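Long-range contacts in alcohol dehydrogenase superfamily protein (Novosphingobium aromaticivorans, PDB 3GAZ), which probably acts as an NADP-dependent oxidoreductase of the medium-chain alcohol dehydrogenase superfamily: residues V134-W139 / E283-A288; G164-Q169 / G295-R300; P6-A11 / P64-M69; L25-P30 / A106-V111. One frame throughout, in Å; residues are numbered along the deposited sequence.

Contact 1: residues V134-W139 / E283-A288; sequences VFITAW and EMLREA
W139 and F135, one turn apart on helix 132-145, lay their rings against M284, E287 and A288 of helix 278-293. The CG of W139 is anti to its backbone N (chi1 -174°), and the ring beyond it lies against the second helix. Its CB lies 4.0 Å from the SE of selenomethionine M284. The pyrrole side comes closer, with W139 CD1 3.3 Å from M284 SE, an oblique Met-aromatic contact; NE1 passes near the CG of M284. At the far end the benzene ring is covered on one face by the bent side chain of E287, whose CG is 3.6 Å from W139 CH2. CH2 also meets the carboxylate, 3.5 Å from E287 OE1. An alanine at W139 would probably open a gap between the helices and leave the E287 methylene groups without the ring they rest on. F135 turns its ring so that A288 CB stands 3.4 Å from the centroid, almost on the ring normal, as a CH-pi contact. M284 bends at its last torsion, bringing CE against the CG2 branch of I136, a tight meeting. Beyond it, L285 CD2 is 4.2 Å from I136 CG1. The two helix axes cross at 99° and approach to 9.8 Å, joined by packing without a direct hydrogen bond, the F135 ring also lying against the backbone of M284 and A288. I170 of helix 162-173 and L297 of the loop after helix 278-293 close round F135, while A117 of strand 116-118 packs against L285, placing this buried crossing between that helix of the Rossmann-type fold and the strand.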
loop_
_atom_site.group_PDB
_atom_site.type_symbol
_atom_site.label_atom_id
_atom_site.label_comp_id
_atom_site.label_asym_id
_atom_site.label_seq_id
_atom_site.Cartn_x
_atom_site.Cartn_y
_atom_site.Cartn_z
ATOM N N VAL A 134 -8.704 -8.171 16.008
ATOM C CA VAL A 134 -9.367 -7.747 17.229
ATOM C C VAL A 134 -8.525 -7.958 18.481
ATOM O O VAL A 134 -8.580 -7.140 19.393
ATOM C CB VAL A 134 -10.768 -8.416 17.404
ATOM C CG1 VAL A 134 -11.665 -8.040 16.226
ATOM C CG2 VAL A 134 -10.639 -9.923 17.539
ATOM N N PHE A 135 -7.739 -9.033 18.532
ATOM C CA PHE A 135 -6.894 -9.266 19.704
ATOM C C PHE A 135 -5.835 -8.171 19.792
ATOM O O PHE A 135 -5.616 -7.572 20.848
ATOM C CB PHE A 135 -6.180 -10.621 19.633
ATOM C CG PHE A 135 -5.340 -10.915 20.852
ATOM C CD1 PHE A 135 -5.901 -11.540 21.965
ATOM C CD2 PHE A 135 -4.012 -10.492 20.918
ATOM C CE1 PHE A 135 -5.154 -11.735 23.133
ATOM C CE2 PHE A 135 -3.251 -10.680 22.083
ATOM C CZ PHE A 135 -3.826 -11.303 23.195
ATOM N N ILE A 136 -5.165 -7.928 18.671
ATOM C CA ILE A 136 -4.131 -6.907 18.602
ATOM C C ILE A 136 -4.721 -5.536 18.940
ATOM O O ILE A 136 -4.099 -4.741 19.643
ATOM C CB ILE A 136 -3.493 -6.873 17.194
ATOM C CG1 ILE A 136 -2.638 -8.128 16.992
ATOM C CG2 ILE A 136 -2.655 -5.615 17.015
ATOM C CD1 ILE A 136 -2.095 -8.286 15.587
ATOM N N THR A 137 -5.926 -5.269 18.448
ATOM C CA THR A 137 -6.574 -3.994 18.713
ATOM C C THR A 137 -6.832 -3.864 20.214
ATOM O O THR A 137 -6.507 -2.843 20.826
ATOM C CB THR A 137 -7.902 -3.880 17.933
ATOM O OG1 THR A 137 -7.628 -3.921 16.524
ATOM C CG2 THR A 137 -8.612 -2.579 18.268
ATOM N N ALA A 138 -7.393 -4.914 20.807
ATOM C CA ALA A 138 -7.685 -4.925 22.238
ATOM C C ALA A 138 -6.413 -4.785 23.069
ATOM O O ALA A 138 -6.386 -4.065 24.074
ATOM C CB ALA A 138 -8.397 -6.220 22.610
ATOM N N TRP A 139 -5.360 -5.473 22.644
ATOM C CA TRP A 139 -4.085 -5.451 23.356
ATOM C C TRP A 139 -3.378 -4.096 23.307
ATOM O O TRP A 139 -2.836 -3.636 24.317
ATOM C CB TRP A 139 -3.161 -6.531 22.793
ATOM C CG TRP A 139 -1.875 -6.683 23.548
ATOM C CD1 TRP A 139 -0.740 -5.934 23.409
ATOM C CD2 TRP A 139 -1.603 -7.638 24.580
ATOM N NE1 TRP A 139 0.226 -6.368 24.292
ATOM C CE2 TRP A 139 -0.278 -7.413 25.020
ATOM C CE3 TRP A 139 -2.350 -8.666 25.173
ATOM C CZ2 TRP A 139 0.316 -8.178 26.033
ATOM C CZ3 TRP A 139 -1.757 -9.429 26.183
ATOM C CH2 TRP A 139 -0.436 -9.179 26.598
ATOM N N GLU A 283 4.502 -11.028 18.255
ATOM C CA GLU A 283 4.680 -11.095 19.697
ATOM C C GLU A 283 3.331 -11.058 20.409
ATOM O O GLU A 283 3.088 -11.845 21.321
ATOM C CB GLU A 283 5.558 -9.937 20.178
ATOM C CG GLU A 283 7.017 -10.037 19.750
ATOM C CD GLU A 283 7.680 -11.320 20.222
ATOM O OE1 GLU A 283 7.565 -12.349 19.523
ATOM O OE2 GLU A 283 8.310 -11.302 21.300
HETATM N N MSE A 284 2.456 -10.146 19.993
HETATM C CA MSE A 284 1.136 -10.045 20.610
HETATM C C MSE A 284 0.334 -11.328 20.367
HETATM O O MSE A 284 -0.387 -11.784 21.248
HETATM C CB MSE A 284 0.361 -8.827 20.070
HETATM C CG MSE A 284 0.802 -7.463 20.644
HETATM SE SE MSE A 284 -0.227 -6.034 20.132
HETATM C CE MSE A 284 0.375 -5.815 18.422
ATOM N N LEU A 285 0.471 -11.917 19.180
ATOM C CA LEU A 285 -0.262 -13.143 18.871
ATOM C C LEU A 285 0.253 -14.320 19.700
ATOM O O LEU A 285 -0.453 -15.311 19.898
ATOM C CB LEU A 285 -0.186 -13.443 17.369
ATOM C CG LEU A 285 -0.906 -12.394 16.504
ATOM C CD1 LEU A 285 -0.813 -12.773 15.036
ATOM C CD2 LEU A 285 -2.368 -12.285 16.928
ATOM N N ARG A 286 1.483 -14.199 20.187
ATOM C CA ARG A 286 2.075 -15.226 21.036
ATOM C C ARG A 286 1.416 -15.109 22.408
ATOM O O ARG A 286 1.208 -16.103 23.105
ATOM C CB ARG A 286 3.582 -15.010 21.151
ATOM C CG ARG A 286 4.386 -16.020 20.368
ATOM C CD ARG A 286 5.585 -15.374 19.715
ATOM N NE ARG A 286 5.618 -15.744 18.310
ATOM C CZ ARG A 286 6.020 -14.952 17.325
ATOM N NH1 ARG A 286 6.440 -13.717 17.572
ATOM N NH2 ARG A 286 5.988 -15.404 16.085
ATOM N N GLU A 287 1.085 -13.878 22.782
ATOM C CA GLU A 287 0.412 -13.614 24.047
ATOM C C GLU A 287 -0.964 -14.259 23.964
ATOM O O GLU A 287 -1.424 -14.887 24.911
ATOM C CB GLU A 287 0.237 -12.110 24.259
ATOM C CG GLU A 287 1.514 -11.330 24.482
ATOM C CD GLU A 287 2.174 -11.660 25.804
ATOM O OE1 GLU A 287 1.473 -12.139 26.725
ATOM O OE2 GLU A 287 3.394 -11.426 25.924
ATOM N N ALA A 288 -1.614 -14.092 22.816
ATOM C CA ALA A 288 -2.942 -14.653 22.596
ATOM C C ALA A 288 -2.908 -16.177 22.725
ATOM O O ALA A 288 -3.768 -16.771 23.373
ATOM C CB ALA A 288 -3.449 -14.249 21.216
#

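Contact 2: residues G164-Q169 / G295-R300; sequences GHVAIQ and GKLAPR
H165 and Q169, one turn apart on helix 162-173, reach the chain at L297-R300 through different first torsions. In H165, CG lies between the backbone N and the carbonyl carbon (chi1 81°), whereas in Q169 it is anti to the carbonyl carbon and the chain then runs extended to CD (chi2 178°). The helix carries G164, probably the last glycine of a Rossmann-type GxGxxG motif, and the partner loop starts at G295, the C-prime residue of the Schellman motif that ends helix 278-293. The Q169 amide grips one residue of the loop twice: OE1 accepts from A298 N at 2.7 Å, and NE2 donates to A298 O at 3.0 Å. The second N-H of the same amide goes to H165 O, 3.1 Å from Q169 NE2, so three bonds fix its rotation. A leucine in place of Q169 would probably leave the backbone N and O of A298 without these mates and let the loop drift from the helix. H165 is held by ND1 on the carbonyl of G161; R300 CB covers one ring face, 3.8 Å from the centroid, and V166 CG1 lies over the opposite face. The R300 guanidinium leads away to a salt bridge with D186. Near the start of the loop, a single water donates to Q169 O and to K296 O, each 2.7 Å from its oxygen.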
loop_
_atom_site.group_PDB
_atom_site.type_symbol
_atom_site.label_atom_id
_atom_site.label_comp_id
_atom_site.label_asym_id
_atom_site.label_seq_id
_atom_site.Cartn_x
_atom_site.Cartn_y
_atom_site.Cartn_z
ATOM N N GLY A 164 -14.394 -5.957 21.653
ATOM C CA GLY A 164 -14.934 -6.068 22.995
ATOM C C GLY A 164 -14.777 -7.398 23.709
ATOM O O GLY A 164 -14.264 -7.444 24.828
ATOM N N HIS A 165 -15.206 -8.487 23.078
ATOM C CA HIS A 165 -15.121 -9.785 23.737
ATOM C C HIS A 165 -13.694 -10.229 24.029
ATOM O O HIS A 165 -13.450 -10.916 25.016
ATOM C CB HIS A 165 -15.889 -10.865 22.944
ATOM C CG HIS A 165 -15.144 -11.438 21.773
ATOM N ND1 HIS A 165 -14.955 -10.748 20.596
ATOM C CD2 HIS A 165 -14.594 -12.662 21.586
ATOM C CE1 HIS A 165 -14.324 -11.525 19.730
ATOM N NE2 HIS A 165 -14.093 -12.689 20.306
ATOM N N VAL A 166 -12.744 -9.831 23.191
ATOM C CA VAL A 166 -11.364 -10.212 23.443
ATOM C C VAL A 166 -10.748 -9.272 24.481
ATOM O O VAL A 166 -9.895 -9.684 25.268
ATOM C CB VAL A 166 -10.518 -10.222 22.140
ATOM C CG1 VAL A 166 -10.969 -11.373 21.248
ATOM C CG2 VAL A 166 -10.656 -8.901 21.403
ATOM N N ALA A 167 -11.195 -8.018 24.491
ATOM C CA ALA A 167 -10.698 -7.046 25.460
ATOM C C ALA A 167 -11.105 -7.508 26.863
ATOM O O ALA A 167 -10.334 -7.401 27.812
ATOM C CB ALA A 167 -11.281 -5.669 25.167
ATOM N N ILE A 168 -12.326 -8.026 26.986
ATOM C CA ILE A 168 -12.820 -8.523 28.271
ATOM C C ILE A 168 -11.918 -9.635 28.801
ATOM O O ILE A 168 -11.517 -9.626 29.963
ATOM C CB ILE A 168 -14.244 -9.118 28.145
ATOM C CG1 ILE A 168 -15.274 -8.000 27.970
ATOM C CG2 ILE A 168 -14.556 -9.983 29.369
ATOM C CD1 ILE A 168 -16.682 -8.505 27.746
ATOM N N GLN A 169 -11.607 -10.594 27.934
ATOM C CA GLN A 169 -10.791 -11.734 28.323
ATOM C C GLN A 169 -9.345 -11.376 28.636
ATOM O O GLN A 169 -8.736 -11.983 29.517
ATOM C CB GLN A 169 -10.873 -12.814 27.238
ATOM C CG GLN A 169 -12.304 -13.312 27.025
ATOM C CD GLN A 169 -12.425 -14.341 25.918
ATOM O OE1 GLN A 169 -11.986 -15.478 26.062
ATOM N NE2 GLN A 169 -13.019 -13.938 24.798
ATOM N N GLY A 295 -6.714 -21.606 28.745
ATOM C CA GLY A 295 -8.166 -21.547 28.763
ATOM C C GLY A 295 -8.739 -20.211 29.205
ATOM O O GLY A 295 -9.854 -20.149 29.719
ATOM N N LYS A 296 -7.984 -19.137 29.001
ATOM C CA LYS A 296 -8.443 -17.813 29.393
ATOM C C LYS A 296 -8.847 -16.961 28.197
ATOM O O LYS A 296 -9.243 -15.805 28.353
ATOM C CB LYS A 296 -7.358 -17.101 30.205
ATOM C CG LYS A 296 -7.094 -17.760 31.554
ATOM C CD LYS A 296 -6.109 -16.960 32.392
ATOM C CE LYS A 296 -6.000 -17.538 33.798
ATOM N NZ LYS A 296 -5.242 -16.639 34.711
ATOM N N LEU A 297 -8.752 -17.537 27.004
ATOM C CA LEU A 297 -9.114 -16.829 25.782
ATOM C C LEU A 297 -9.804 -17.735 24.778
ATOM O O LEU A 297 -9.265 -18.771 24.384
ATOM C CB LEU A 297 -7.876 -16.212 25.127
ATOM C CG LEU A 297 -8.100 -15.572 23.752
ATOM C CD1 LEU A 297 -9.087 -14.410 23.860
ATOM C CD2 LEU A 297 -6.773 -15.090 23.202
ATOM N N ALA A 298 -10.995 -17.328 24.361
ATOM C CA ALA A 298 -11.778 -18.073 23.386
ATOM C C ALA A 298 -12.461 -17.074 22.462
ATOM O O ALA A 298 -13.249 -16.237 22.904
ATOM C CB ALA A 298 -12.822 -18.926 24.089
ATOM N N PRO A 299 -12.158 -17.137 21.159
ATOM C CA PRO A 299 -12.790 -16.200 20.230
ATOM C C PRO A 299 -14.277 -16.510 20.090
ATOM O O PRO A 299 -14.687 -17.667 20.191
ATOM C CB PRO A 299 -12.031 -16.451 18.933
ATOM C CG PRO A 299 -11.780 -17.931 19.001
ATOM C CD PRO A 299 -11.313 -18.105 20.439
ATOM N N ARG A 300 -15.084 -15.475 19.884
ATOM C CA ARG A 300 -16.511 -15.673 19.696
ATOM C C ARG A 300 -16.673 -15.881 18.196
ATOM O O ARG A 300 -16.489 -14.954 17.406
ATOM C CB ARG A 300 -17.307 -14.444 20.154
ATOM C CG ARG A 300 -18.786 -14.740 20.354
ATOM C CD ARG A 300 -19.585 -13.500 20.719
ATOM N NE ARG A 300 -20.952 -13.847 21.092
ATOM C CZ ARG A 300 -21.926 -12.962 21.280
ATOM N NH1 ARG A 300 -21.687 -11.664 21.122
ATOM N NH2 ARG A 300 -23.138 -13.375 21.638
HETATM O O HOH W 1 -9.931 -14.209 30.418
#

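Contact 3: residues P6-A11 / P64-M69; sequences PTMIAA and PAILGM
I66 points its side chain at strand 7-13 and is the residue on which this contact turns, meeting A10 and M8 with its tip and A11 with its body. Its CG1 is anti to the carbonyl carbon (chi1 -67°), and the chain then continues extended, which carries CD1 out to the strand. There CD1 sits 3.7 Å from A10 CB. The methyl group of selenomethionine M8, at the end of a side chain extended beyond CG, approaches the same tip more loosely, with M8 CE 4.5 Å from I66 CD1. A11 takes part through its backbone rather than its methyl group. Its carbonyl oxygen faces the base of the isoleucine, with A11 O 3.6 Å from I66 CA and both branches, CG1 and CG2, at similar range. This polar atom lies beside carbon, and its bond across the contact is made by water: one molecule donates to A11 O at 2.9 Å and accepts from L67 N at 2.8 Å. The water thus bridges backbone to backbone where strand and loop do not bond directly, while the I66 side chain supplies the apolar half of the contact. Strand 7-13 pairs antiparallel with strand 20-26, whose L25 also touches I66, and V12 extends the apolar patch along the strand. Next in the loop, L67 packs on I51 and R52 of helix 46-52, and the contact joins the hairpin of strands 7-13 and 20-26 to the loop that leads into strand 70-78 of the mixed sheet, in the GroES-like part of the fold.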
loop_
_atom_site.group_PDB
_atom_site.type_symbol
_atom_site.label_atom_id
_atom_site.label_comp_id
_atom_site.label_asym_id
_atom_site.label_seq_id
_atom_site.Cartn_x
_atom_site.Cartn_y
_atom_site.Cartn_z
ATOM N N PRO A 6 2.916 -22.158 -11.108
ATOM C CA PRO A 6 1.689 -22.591 -10.402
ATOM C C PRO A 6 0.752 -21.421 -10.107
ATOM O O PRO A 6 1.182 -20.276 -9.964
ATOM C CB PRO A 6 2.134 -23.268 -9.117
ATOM C CG PRO A 6 3.453 -22.569 -8.860
ATOM C CD PRO A 6 4.090 -22.410 -10.255
ATOM N N THR A 7 -0.536 -21.727 -10.010
ATOM C CA THR A 7 -1.548 -20.715 -9.761
ATOM C C THR A 7 -2.279 -20.955 -8.448
ATOM O O THR A 7 -1.954 -21.873 -7.698
ATOM C CB THR A 7 -2.592 -20.712 -10.889
ATOM O OG1 THR A 7 -3.243 -21.993 -10.936
ATOM C CG2 THR A 7 -1.928 -20.432 -12.228
HETATM N N MSE A 8 -3.269 -20.111 -8.181
HETATM C CA MSE A 8 -4.084 -20.225 -6.978
HETATM C C MSE A 8 -5.432 -19.579 -7.264
HETATM O O MSE A 8 -5.575 -18.830 -8.232
HETATM C CB MSE A 8 -3.424 -19.513 -5.779
HETATM C CG MSE A 8 -3.422 -17.975 -5.838
HETATM SE SE MSE A 8 -3.011 -17.153 -4.233
HETATM C CE MSE A 8 -3.002 -15.402 -4.749
ATOM N N ILE A 9 -6.420 -19.885 -6.431
ATOM C CA ILE A 9 -7.743 -19.297 -6.572
ATOM C C ILE A 9 -7.833 -18.183 -5.531
ATOM O O ILE A 9 -7.416 -18.360 -4.385
ATOM C CB ILE A 9 -8.872 -20.320 -6.278
ATOM C CG1 ILE A 9 -8.878 -21.422 -7.340
ATOM C CG2 ILE A 9 -10.228 -19.610 -6.241
ATOM C CD1 ILE A 9 -9.137 -20.922 -8.743
ATOM N N ALA A 10 -8.372 -17.040 -5.931
ATOM C CA ALA A 10 -8.527 -15.920 -5.018
ATOM C C ALA A 10 -9.777 -15.144 -5.390
ATOM O O ALA A 10 -10.228 -15.179 -6.538
ATOM C CB ALA A 10 -7.303 -15.002 -5.087
ATOM N N ALA A 11 -10.345 -14.454 -4.410
ATOM C CA ALA A 11 -11.530 -13.647 -4.642
ATOM C C ALA A 11 -11.032 -12.220 -4.815
ATOM O O ALA A 11 -10.312 -11.690 -3.964
ATOM C CB ALA A 11 -12.477 -13.741 -3.456
ATOM N N PRO A 64 -8.639 -2.636 -8.222
ATOM C CA PRO A 64 -9.002 -3.993 -7.805
ATOM C C PRO A 64 -8.057 -4.526 -6.738
ATOM O O PRO A 64 -6.909 -4.091 -6.641
ATOM C CB PRO A 64 -8.901 -4.784 -9.103
ATOM C CG PRO A 64 -7.754 -4.104 -9.791
ATOM C CD PRO A 64 -8.087 -2.644 -9.590
ATOM N N ALA A 65 -8.539 -5.473 -5.940
ATOM C CA ALA A 65 -7.700 -6.040 -4.898
ATOM C C ALA A 65 -8.333 -7.243 -4.216
ATOM O O ALA A 65 -9.541 -7.460 -4.292
ATOM C CB ALA A 65 -7.371 -4.963 -3.854
ATOM N N ILE A 66 -7.487 -8.033 -3.565
ATOM C CA ILE A 66 -7.927 -9.193 -2.812
ATOM C C ILE A 66 -8.046 -8.657 -1.395
ATOM O O ILE A 66 -7.073 -8.123 -0.848
ATOM C CB ILE A 66 -6.875 -10.319 -2.865
ATOM C CG1 ILE A 66 -6.774 -10.860 -4.297
ATOM C CG2 ILE A 66 -7.241 -11.418 -1.885
ATOM C CD1 ILE A 66 -5.576 -11.754 -4.547
ATOM N N LEU A 67 -9.234 -8.772 -0.807
ATOM C CA LEU A 67 -9.461 -8.262 0.542
ATOM C C LEU A 67 -9.341 -9.341 1.622
ATOM O O LEU A 67 -9.053 -10.498 1.324
ATOM C CB LEU A 67 -10.832 -7.576 0.605
ATOM C CG LEU A 67 -11.074 -6.576 -0.533
ATOM C CD1 LEU A 67 -12.369 -5.800 -0.279
ATOM C CD2 LEU A 67 -9.890 -5.621 -0.639
ATOM N N GLY A 68 -9.555 -8.951 2.878
ATOM C CA GLY A 68 -9.439 -9.888 3.986
ATOM C C GLY A 68 -8.129 -9.599 4.693
ATOM O O GLY A 68 -7.084 -9.568 4.050
HETATM N N MSE A 69 -8.172 -9.402 6.008
HETATM C CA MSE A 69 -6.970 -9.062 6.763
HETATM C C MSE A 69 -6.395 -10.169 7.652
HETATM O O MSE A 69 -5.178 -10.239 7.851
HETATM C CB MSE A 69 -7.256 -7.818 7.620
HETATM C CG MSE A 69 -7.882 -6.659 6.847
HETATM SE SE MSE A 69 -8.410 -5.273 7.918
HETATM C CE MSE A 69 -10.009 -5.644 8.166
HETATM O O HOH W 2 -11.481 -10.056 -1.895
#

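Contact 4: residues L25-P30 / A106-V111; sequences LARPQP and AQFAAV
F108 and A110 of strand 108-112 meet R27 and P28, which follow strand 20-26, on a surface patch of the domain. F108 comes first, its ring presenting one face to R27 from CG to the guanidinium. R27 CD lies over the ring centre, 4.0 Å from the centroid, as a CH-pi contact. The arginine chain bends at the third torsion (chi3 -60°), swinging NE toward the rim, 3.5 Å from F108 CE2. The guanidinium stacks flat on the ring, with group centres 4.1 Å apart and planes 19° apart. NE also donates to T7 O, which helps to hold the group in place over the ring. P28 CD adds a looser touch on F108 CB at 4.3 Å. A109 turns away, and A110 then packs its methyl group against P28, with CB atoms 4.0 Å apart, and lies near Q29 O and P30 CA. Strand 108-112 pairs antiparallel with strand 34-39, and the segment leaving strand 20-26 packs on the side that carries F108 and A110, within the GroES-like β domain of the medium-chain dehydrogenases.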
loop_
_atom_site.group_PDB
_atom_site.type_symbol
_atom_site.label_atom_id
_atom_site.label_comp_id
_atom_site.label_asym_id
_atom_site.label_seq_id
_atom_site.Cartn_x
_atom_site.Cartn_y
_atom_site.Cartn_z
ATOM N N LEU A 25 -5.114 -16.927 -10.334
ATOM C CA LEU A 25 -3.983 -16.015 -10.490
ATOM C C LEU A 25 -2.660 -16.672 -10.148
ATOM O O LEU A 25 -2.617 -17.776 -9.608
ATOM C CB LEU A 25 -4.167 -14.802 -9.571
ATOM C CG LEU A 25 -5.519 -14.091 -9.621
ATOM C CD1 LEU A 25 -5.628 -13.100 -8.471
ATOM C CD2 LEU A 25 -5.673 -13.395 -10.965
ATOM N N ALA A 26 -1.578 -15.967 -10.452
ATOM C CA ALA A 26 -0.245 -16.469 -10.155
ATOM C C ALA A 26 -0.135 -16.698 -8.652
ATOM O O ALA A 26 -0.583 -15.874 -7.850
ATOM C CB ALA A 26 0.802 -15.461 -10.608
ATOM N N ARG A 27 0.444 -17.828 -8.267
ATOM C CA ARG A 27 0.617 -18.129 -6.855
ATOM C C ARG A 27 1.827 -17.335 -6.367
ATOM O O ARG A 27 2.882 -17.362 -6.991
ATOM C CB ARG A 27 0.860 -19.625 -6.649
ATOM C CG ARG A 27 0.923 -20.028 -5.187
ATOM C CD ARG A 27 1.201 -21.514 -5.028
ATOM N NE ARG A 27 0.160 -22.327 -5.648
ATOM C CZ ARG A 27 0.073 -23.648 -5.533
ATOM N NH1 ARG A 27 0.971 -24.317 -4.818
ATOM N NH2 ARG A 27 -0.918 -24.300 -6.126
ATOM N N PRO A 28 1.681 -16.608 -5.249
ATOM C CA PRO A 28 2.775 -15.810 -4.693
ATOM C C PRO A 28 3.986 -16.660 -4.343
ATOM O O PRO A 28 3.861 -17.849 -4.039
ATOM C CB PRO A 28 2.151 -15.184 -3.449
ATOM C CG PRO A 28 0.715 -15.079 -3.814
ATOM C CD PRO A 28 0.448 -16.402 -4.474
ATOM N N GLN A 29 5.157 -16.038 -4.398
ATOM C CA GLN A 29 6.409 -16.703 -4.069
ATOM C C GLN A 29 7.033 -15.945 -2.910
ATOM O O GLN A 29 7.125 -14.721 -2.946
ATOM C CB GLN A 29 7.353 -16.690 -5.270
ATOM C CG GLN A 29 7.033 -17.742 -6.311
ATOM C CD GLN A 29 7.908 -17.612 -7.542
ATOM O OE1 GLN A 29 7.752 -16.680 -8.334
ATOM N NE2 GLN A 29 8.842 -18.541 -7.705
ATOM N N PRO A 30 7.476 -16.666 -1.869
ATOM C CA PRO A 30 8.091 -16.055 -0.689
ATOM C C PRO A 30 9.470 -15.445 -0.907
ATOM O O PRO A 30 10.392 -16.111 -1.378
ATOM C CB PRO A 30 8.129 -17.208 0.307
ATOM C CG PRO A 30 8.392 -18.383 -0.582
ATOM C CD PRO A 30 7.441 -18.135 -1.739
ATOM N N ALA A 106 -7.833 -15.739 -0.283
ATOM C CA ALA A 106 -7.039 -16.450 -1.281
ATOM C C ALA A 106 -6.522 -17.761 -0.722
ATOM O O ALA A 106 -6.410 -17.927 0.489
ATOM C CB ALA A 106 -5.861 -15.582 -1.720
ATOM N N GLN A 107 -6.192 -18.693 -1.607
ATOM C CA GLN A 107 -5.686 -19.980 -1.159
ATOM C C GLN A 107 -4.279 -19.859 -0.585
ATOM O O GLN A 107 -3.895 -20.652 0.268
ATOM C CB GLN A 107 -5.688 -20.989 -2.309
ATOM C CG GLN A 107 -7.079 -21.362 -2.797
ATOM C CD GLN A 107 -7.038 -22.406 -3.890
ATOM O OE1 GLN A 107 -6.293 -22.269 -4.864
ATOM N NE2 GLN A 107 -7.841 -23.459 -3.737
ATOM N N PHE A 108 -3.519 -18.863 -1.047
ATOM C CA PHE A 108 -2.149 -18.661 -0.571
ATOM C C PHE A 108 -1.810 -17.188 -0.344
ATOM O O PHE A 108 -2.454 -16.297 -0.888
ATOM C CB PHE A 108 -1.141 -19.216 -1.583
ATOM C CG PHE A 108 -1.295 -20.679 -1.861
ATOM C CD1 PHE A 108 -0.641 -21.621 -1.074
ATOM C CD2 PHE A 108 -2.099 -21.118 -2.909
ATOM C CE1 PHE A 108 -0.787 -22.985 -1.328
ATOM C CE2 PHE A 108 -2.252 -22.478 -3.171
ATOM C CZ PHE A 108 -1.596 -23.414 -2.379
ATOM N N ALA A 109 -0.778 -16.951 0.457
ATOM C CA ALA A 109 -0.308 -15.603 0.733
ATOM C C ALA A 109 1.143 -15.658 1.201
ATOM O O ALA A 109 1.496 -16.469 2.059
ATOM C CB ALA A 109 -1.173 -14.940 1.797
ATOM N N ALA A 110 1.980 -14.811 0.610
ATOM C CA ALA A 110 3.391 -14.722 0.980
ATOM C C ALA A 110 3.404 -13.681 2.095
ATOM O O ALA A 110 3.072 -12.516 1.863
ATOM C CB ALA A 110 4.219 -14.244 -0.210
ATOM N N VAL A 111 3.784 -14.102 3.298
ATOM C CA VAL A 111 3.767 -13.217 4.458
ATOM C C VAL A 111 5.083 -13.089 5.214
ATOM O O VAL A 111 5.805 -14.070 5.397
ATOM C CB VAL A 111 2.704 -13.694 5.473
ATOM C CG1 VAL A 111 2.619 -12.725 6.647
ATOM C CG2 VAL A 111 1.359 -13.836 4.781
#

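How the contacts relate
Contacts 1 and 2 are buried and contiguous: L297 of contact 2 packs on F135 and A288 of contact 1, and V166 reaches V134 and A138, so three helices and one loop share a core that includes a helix of the probable nucleotide-binding Rossmann-type fold. Contact 1 is aromatic and apolar, whereas contact 2 adds amide-to-backbone bonds and a water. Contacts 3 and 4 lie about 25 Å from contact 1, centre to centre, in the β-rich domain, and share the hairpin of strands 7-13 and 20-26, linked by a probable hydrogen bond from M8 N to L25 O. Contact 3 is small, largely buried and water-bridged; contact 4, nearer the surface, stacks a charged group on an aromatic ring.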